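Local structure of invasion-associated protein B (Bartonella henselae, 3DTD) at residues 122-135 with 146-160. The protein is of unknown molecular function but probably contributes to the bacterium's entry into host cells. Residues are numbered along the deposited sequence; the frame is centred on the assembly and turned at random.
Sequences VAALRAGKHLKLAM and NDLFVQLNGFSNALN. With GOL (glycerol), chain P.
The carbonyl oxygen of K129 takes two donors: L152 N at 2.9 Å, from above the carbonyl plane, and a water that also reaches N153 N weakly. This bond lies just beyond the open end of an antiparallel beta hairpin, strands 130-136 and 144-151, the latter an outer strand of a four-stranded sheet within this chain. L131 and V150 form a hydrogen-bonded pair, with L131 N pointing almost straight at V150 O (2.8 Å, 178°). Farther on, L133 N bonds to L148 O, while a water bridges L133 O and L148 N. On one face the H130 and F149 rings lie side by side in an offset stack, centroids 4.4 Å apart and planes at 24°; F149 CG sits between backbone N and carbonyl carbon (chi1 49°), which turns the ring over the imidazole. Another water links H130 NE2 to Q151 OE1, an oxygen that also accepts from T28 N of the second subunit. The other face carries L131, L133 and V150, and L131 and L133 rest on L90. Beyond the type II turn L152-F155, helix 155-168 meets helix 119-127: L125 CB lies over the F155 ring face in a CH-pi contact, and W32 packs edge-to-face with that ring. Bent at chi3, R126 directs NE to S156 OG at 3.0 Å, with L159 CD2 over one face of its guanidinium.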
loop_
_atom_site.group_PDB
_atom_site.type_symbol
_atom_site.label_atom_id
_atom_site.label_comp_id
_atom_site.label_asym_id
_atom_site.label_seq_id
_atom_site.Cartn_x
_atom_site.Cartn_y
_atom_site.Cartn_z
ATOM N N VAL C 122 -41.253 -15.191 26.092
ATOM C CA VAL C 122 -41.402 -13.907 25.401
ATOM C C VAL C 122 -41.825 -12.804 26.379
ATOM O O VAL C 122 -41.225 -11.733 26.393
ATOM C CB VAL C 122 -42.398 -14.016 24.206
ATOM C CG1 VAL C 122 -42.817 -12.647 23.705
ATOM C CG2 VAL C 122 -41.789 -14.826 23.068
ATOM N N ALA C 123 -42.824 -13.097 27.213
ATOM C CA ALA C 123 -43.285 -12.182 28.266
ATOM C C ALA C 123 -42.195 -11.820 29.285
ATOM O O ALA C 123 -42.147 -10.687 29.767
ATOM C CB ALA C 123 -44.512 -12.761 28.971
ATOM N N ALA C 124 -41.327 -12.783 29.598
ATOM C CA ALA C 124 -40.192 -12.567 30.497
ATOM C C ALA C 124 -39.132 -11.682 29.855
ATOM O O ALA C 124 -38.540 -10.840 30.528
ATOM C CB ALA C 124 -39.587 -13.899 30.928
ATOM N N LEU C 125 -38.910 -11.884 28.556
ATOM C CA LEU C 125 -37.996 -11.071 27.745
ATOM C C LEU C 125 -38.423 -9.601 27.681
ATOM O O LEU C 125 -37.577 -8.706 27.711
ATOM C CB LEU C 125 -37.906 -11.645 26.324
ATOM C CG LEU C 125 -36.747 -12.471 25.741
ATOM C CD1 LEU C 125 -35.686 -12.918 26.736
ATOM C CD2 LEU C 125 -37.298 -13.651 24.959
ATOM N N ARG C 126 -39.734 -9.369 27.592
ATOM C CA ARG C 126 -40.308 -8.019 27.561
ATOM C C ARG C 126 -40.114 -7.268 28.872
ATOM O O ARG C 126 -39.913 -6.057 28.868
ATOM C CB ARG C 126 -41.802 -8.061 27.227
ATOM C CG ARG C 126 -42.148 -8.818 25.969
ATOM C CD ARG C 126 -43.634 -8.793 25.704
ATOM N NE ARG C 126 -43.930 -7.726 24.762
ATOM C CZ ARG C 126 -44.378 -7.914 23.529
ATOM N NH1 ARG C 126 -44.634 -9.135 23.074
ATOM N NH2 ARG C 126 -44.588 -6.867 22.754
ATOM N N ALA C 127 -40.167 -7.995 29.986
ATOM C CA ALA C 127 -40.024 -7.404 31.317
ATOM C C ALA C 127 -38.586 -7.415 31.840
ATOM O O ALA C 127 -38.290 -6.800 32.866
ATOM C CB ALA C 127 -40.959 -8.105 32.310
ATOM N N GLY C 128 -37.697 -8.105 31.132
ATOM C CA GLY C 128 -36.324 -8.300 31.594
ATOM C C GLY C 128 -35.346 -7.213 31.204
ATOM O O GLY C 128 -35.653 -6.364 30.369
ATOM N N LYS C 129 -34.164 -7.253 31.816
ATOM C CA LYS C 129 -33.078 -6.315 31.520
ATOM C C LYS C 129 -31.918 -6.985 30.780
ATOM O O LYS C 129 -31.372 -6.424 29.827
ATOM C CB LYS C 129 -32.580 -5.640 32.804
ATOM C CG LYS C 129 -33.230 -4.279 33.070
ATOM C CD LYS C 129 -33.351 -3.964 34.557
ATOM C CE LYS C 129 -34.655 -4.507 35.128
ATOM N NZ LYS C 129 -34.867 -4.086 36.539
ATOM N N HIS C 130 -31.556 -8.183 31.204
ATOM C CA HIS C 130 -30.490 -8.977 30.611
ATOM C C HIS C 130 -30.948 -10.369 30.302
ATOM O O HIS C 130 -31.614 -10.975 31.056
ATOM C CB HIS C 130 -29.326 -9.109 31.558
ATOM C CG HIS C 130 -28.438 -7.924 31.581
ATOM N ND1 HIS C 130 -27.122 -7.992 31.943
ATOM C CD2 HIS C 130 -28.681 -6.635 31.289
ATOM C CE1 HIS C 130 -26.586 -6.797 31.851
ATOM N NE2 HIS C 130 -27.516 -5.953 31.470
ATOM N N LEU C 131 -30.545 -10.882 29.180
ATOM C CA LEU C 131 -30.657 -12.308 28.914
ATOM C C LEU C 131 -29.292 -12.933 29.167
ATOM O O LEU C 131 -28.380 -12.801 28.354
ATOM C CB LEU C 131 -31.130 -12.574 27.486
ATOM C CG LEU C 131 -31.254 -14.043 27.056
ATOM C CD1 LEU C 131 -32.250 -14.819 27.916
ATOM C CD2 LEU C 131 -31.650 -14.108 25.611
ATOM N N LYS C 132 -29.154 -13.584 30.318
ATOM C CA LYS C 132 -27.882 -14.147 30.752
ATOM C C LYS C 132 -27.583 -15.468 30.058
ATOM O O LYS C 132 -28.459 -16.328 29.925
ATOM C CB LYS C 132 -27.869 -14.333 32.272
ATOM C CG LYS C 132 -27.828 -13.031 33.065
ATOM C CD LYS C 132 -27.709 -13.300 34.555
ATOM C CE LYS C 132 -27.698 -12.003 35.349
ATOM N NZ LYS C 132 -27.611 -12.247 36.820
ATOM N N LEU C 133 -26.340 -15.615 29.609
ATOM C CA LEU C 133 -25.892 -16.847 28.960
ATOM C C LEU C 133 -24.918 -17.624 29.844
ATOM O O LEU C 133 -24.073 -17.032 30.520
ATOM C CB LEU C 133 -25.241 -16.557 27.605
ATOM C CG LEU C 133 -25.972 -16.080 26.339
ATOM C CD1 LEU C 133 -27.504 -16.065 26.445
ATOM C CD2 LEU C 133 -25.470 -14.718 25.924
ATOM N N ALA C 134 -25.049 -18.947 29.833
ATOM C CA ALA C 134 -24.141 -19.838 30.558
ATOM C C ALA C 134 -23.706 -20.998 29.665
ATOM O O ALA C 134 -24.543 -21.704 29.093
ATOM C CB ALA C 134 -24.803 -20.357 31.830
ATOM N N MET C 135 -22.394 -21.182 29.540
ATOM C CA MET C 135 -21.833 -22.252 28.705
ATOM C C MET C 135 -20.516 -22.788 29.271
ATOM O O MET C 135 -20.025 -22.298 30.288
ATOM C CB MET C 135 -21.683 -21.792 27.244
ATOM C CG MET C 135 -20.814 -20.559 27.037
ATOM S SD MET C 135 -21.217 -19.647 25.530
ATOM C CE MET C 135 -22.630 -18.692 26.062
ATOM N N ASN C 146 -19.805 -17.582 32.154
ATOM C CA ASN C 146 -21.089 -17.128 32.691
ATOM C C ASN C 146 -21.322 -15.617 32.630
ATOM O O ASN C 146 -22.390 -15.139 33.012
ATOM C CB ASN C 146 -21.265 -17.616 34.137
ATOM C CG ASN C 146 -21.338 -19.134 34.251
ATOM O OD1 ASN C 146 -21.777 -19.832 33.332
ATOM N ND2 ASN C 146 -20.914 -19.650 35.399
ATOM N N ASP C 147 -20.331 -14.874 32.141
ATOM C CA ASP C 147 -20.389 -13.408 32.148
ATOM C C ASP C 147 -20.956 -12.770 30.867
ATOM O O ASP C 147 -20.988 -11.544 30.734
ATOM C CB ASP C 147 -19.017 -12.806 32.509
ATOM C CG ASP C 147 -17.894 -13.261 31.577
ATOM O OD1 ASP C 147 -16.753 -12.790 31.770
ATOM O OD2 ASP C 147 -18.134 -14.080 30.663
ATOM N N LEU C 148 -21.405 -13.606 29.936
ATOM C CA LEU C 148 -21.990 -13.130 28.685
ATOM C C LEU C 148 -23.504 -12.959 28.793
ATOM O O LEU C 148 -24.175 -13.696 29.513
ATOM C CB LEU C 148 -21.644 -14.078 27.537
ATOM C CG LEU C 148 -20.472 -13.809 26.587
ATOM C CD1 LEU C 148 -19.218 -13.276 27.270
ATOM C CD2 LEU C 148 -20.173 -15.089 25.832
ATOM N N PHE C 149 -24.030 -11.980 28.063
ATOM C CA PHE C 149 -25.445 -11.624 28.109
ATOM C C PHE C 149 -25.870 -10.909 26.835
ATOM O O PHE C 149 -25.031 -10.461 26.051
ATOM C CB PHE C 149 -25.772 -10.745 29.338
ATOM C CG PHE C 149 -24.837 -9.580 29.517
ATOM C CD1 PHE C 149 -25.040 -8.387 28.824
ATOM C CD2 PHE C 149 -23.746 -9.678 30.375
ATOM C CE1 PHE C 149 -24.170 -7.326 28.977
ATOM C CE2 PHE C 149 -22.869 -8.620 30.532
ATOM C CZ PHE C 149 -23.080 -7.450 29.832
ATOM N N VAL C 150 -27.181 -10.816 26.636
ATOM C CA VAL C 150 -27.767 -9.936 25.634
ATOM C C VAL C 150 -28.620 -8.909 26.387
ATOM O O VAL C 150 -29.452 -9.278 27.211
ATOM C CB VAL C 150 -28.618 -10.722 24.592
ATOM C CG1 VAL C 150 -29.250 -9.784 23.576
ATOM C CG2 VAL C 150 -27.766 -11.758 23.869
ATOM N N GLN C 151 -28.382 -7.625 26.128
ATOM C CA GLN C 151 -29.142 -6.556 26.773
ATOM C C GLN C 151 -30.517 -6.437 26.125
ATOM O O GLN C 151 -30.634 -6.455 24.899
ATOM C CB GLN C 151 -28.392 -5.231 26.688
ATOM C CG GLN C 151 -27.047 -5.221 27.386
ATOM C CD GLN C 151 -26.340 -3.889 27.259
ATOM O OE1 GLN C 151 -26.582 -2.970 28.039
ATOM N NE2 GLN C 151 -25.453 -3.779 26.274
ATOM N N LEU C 152 -31.549 -6.317 26.957
ATOM C CA LEU C 152 -32.936 -6.391 26.494
ATOM C C LEU C 152 -33.664 -5.046 26.391
ATOM O O LEU C 152 -34.865 -5.016 26.136
ATOM C CB LEU C 152 -33.740 -7.364 27.372
ATOM C CG LEU C 152 -33.275 -8.824 27.433
ATOM C CD1 LEU C 152 -34.025 -9.567 28.532
ATOM C CD2 LEU C 152 -33.423 -9.537 26.082
ATOM N N ASN C 153 -32.945 -3.942 26.586
ATOM C CA ASN C 153 -33.538 -2.608 26.457
ATOM C C ASN C 153 -34.008 -2.336 25.028
ATOM O O ASN C 153 -33.201 -2.241 24.102
ATOM C CB ASN C 153 -32.576 -1.511 26.926
ATOM C CG ASN C 153 -33.214 -0.130 26.906
ATOM O OD1 ASN C 153 -33.035 0.636 25.961
ATOM N ND2 ASN C 153 -33.984 0.182 27.941
ATOM N N GLY C 154 -35.324 -2.245 24.865
ATOM C CA GLY C 154 -35.928 -2.027 23.563
ATOM C C GLY C 154 -36.530 -3.271 22.931
ATOM O O GLY C 154 -37.083 -3.187 21.837
ATOM N N PHE C 155 -36.424 -4.414 23.616
ATOM C CA PHE C 155 -36.941 -5.694 23.111
ATOM C C PHE C 155 -38.445 -5.642 22.881
ATOM O O PHE C 155 -38.927 -6.041 21.819
ATOM C CB PHE C 155 -36.600 -6.853 24.064
ATOM C CG PHE C 155 -36.947 -8.223 23.522
ATOM C CD1 PHE C 155 -35.964 -9.016 22.933
ATOM C CD2 PHE C 155 -38.246 -8.733 23.624
ATOM C CE1 PHE C 155 -36.272 -10.283 22.430
ATOM C CE2 PHE C 155 -38.566 -9.989 23.120
ATOM C CZ PHE C 155 -37.576 -10.767 22.523
ATOM N N SER C 156 -39.175 -5.166 23.886
ATOM C CA SER C 156 -40.635 -5.103 23.845
ATOM C C SER C 156 -41.126 -4.215 22.698
ATOM O O SER C 156 -41.996 -4.623 21.926
ATOM C CB SER C 156 -41.187 -4.631 25.200
ATOM O OG SER C 156 -42.453 -5.192 25.482
ATOM N N ASN C 157 -40.538 -3.027 22.569
ATOM C CA ASN C 157 -40.909 -2.087 21.507
ATOM C C ASN C 157 -40.541 -2.548 20.100
ATOM O O ASN C 157 -41.282 -2.284 19.150
ATOM C CB ASN C 157 -40.323 -0.700 21.772
ATOM C CG ASN C 157 -41.077 0.061 22.847
ATOM O OD1 ASN C 157 -42.270 -0.157 23.070
ATOM N ND2 ASN C 157 -40.383 0.970 23.516
ATOM N N ALA C 158 -39.406 -3.236 19.977
ATOM C CA ALA C 158 -39.005 -3.842 18.710
ATOM C C ALA C 158 -39.912 -5.017 18.327
ATOM O O ALA C 158 -40.246 -5.185 17.157
ATOM C CB ALA C 158 -37.542 -4.267 18.741
ATOM N N LEU C 159 -40.325 -5.809 19.313
ATOM C CA LEU C 159 -41.237 -6.924 19.060
ATOM C C LEU C 159 -42.639 -6.450 18.673
ATOM O O LEU C 159 -43.280 -7.057 17.820
ATOM C CB LEU C 159 -41.283 -7.880 20.252
ATOM C CG LEU C 159 -42.057 -9.191 20.105
ATOM C CD1 LEU C 159 -41.666 -9.971 18.849
ATOM C CD2 LEU C 159 -41.837 -10.026 21.339
ATOM N N ASN C 160 -43.090 -5.358 19.288
ATOM C CA ASN C 160 -44.336 -4.684 18.913
ATOM C C ASN C 160 -44.353 -4.193 17.470
ATOM O O ASN C 160 -45.383 -4.262 16.798
ATOM C CB ASN C 160 -44.610 -3.499 19.844
ATOM C CG ASN C 160 -45.021 -3.930 21.234
ATOM O OD1 ASN C 160 -45.287 -5.099 21.476
ATOM N ND2 ASN C 160 -45.070 -2.980 22.159
HETATM C C1 GOL P . -38.715 -2.249 25.698
HETATM O O1 GOL P . -38.944 -1.066 24.967
HETATM C C2 GOL P . -38.113 -2.026 27.086
HETATM O O2 GOL P . -37.169 -0.974 27.096
HETATM C C3 GOL P . -37.455 -3.317 27.571
HETATM O O3 GOL P . -38.085 -4.449 27.005
HETATM O O HOH W 1 -30.523 -3.597 28.853
HETATM O O HOH W 2 -28.066 -3.208 30.098
HETATM O O HOH W 3 -21.698 -16.813 29.299
#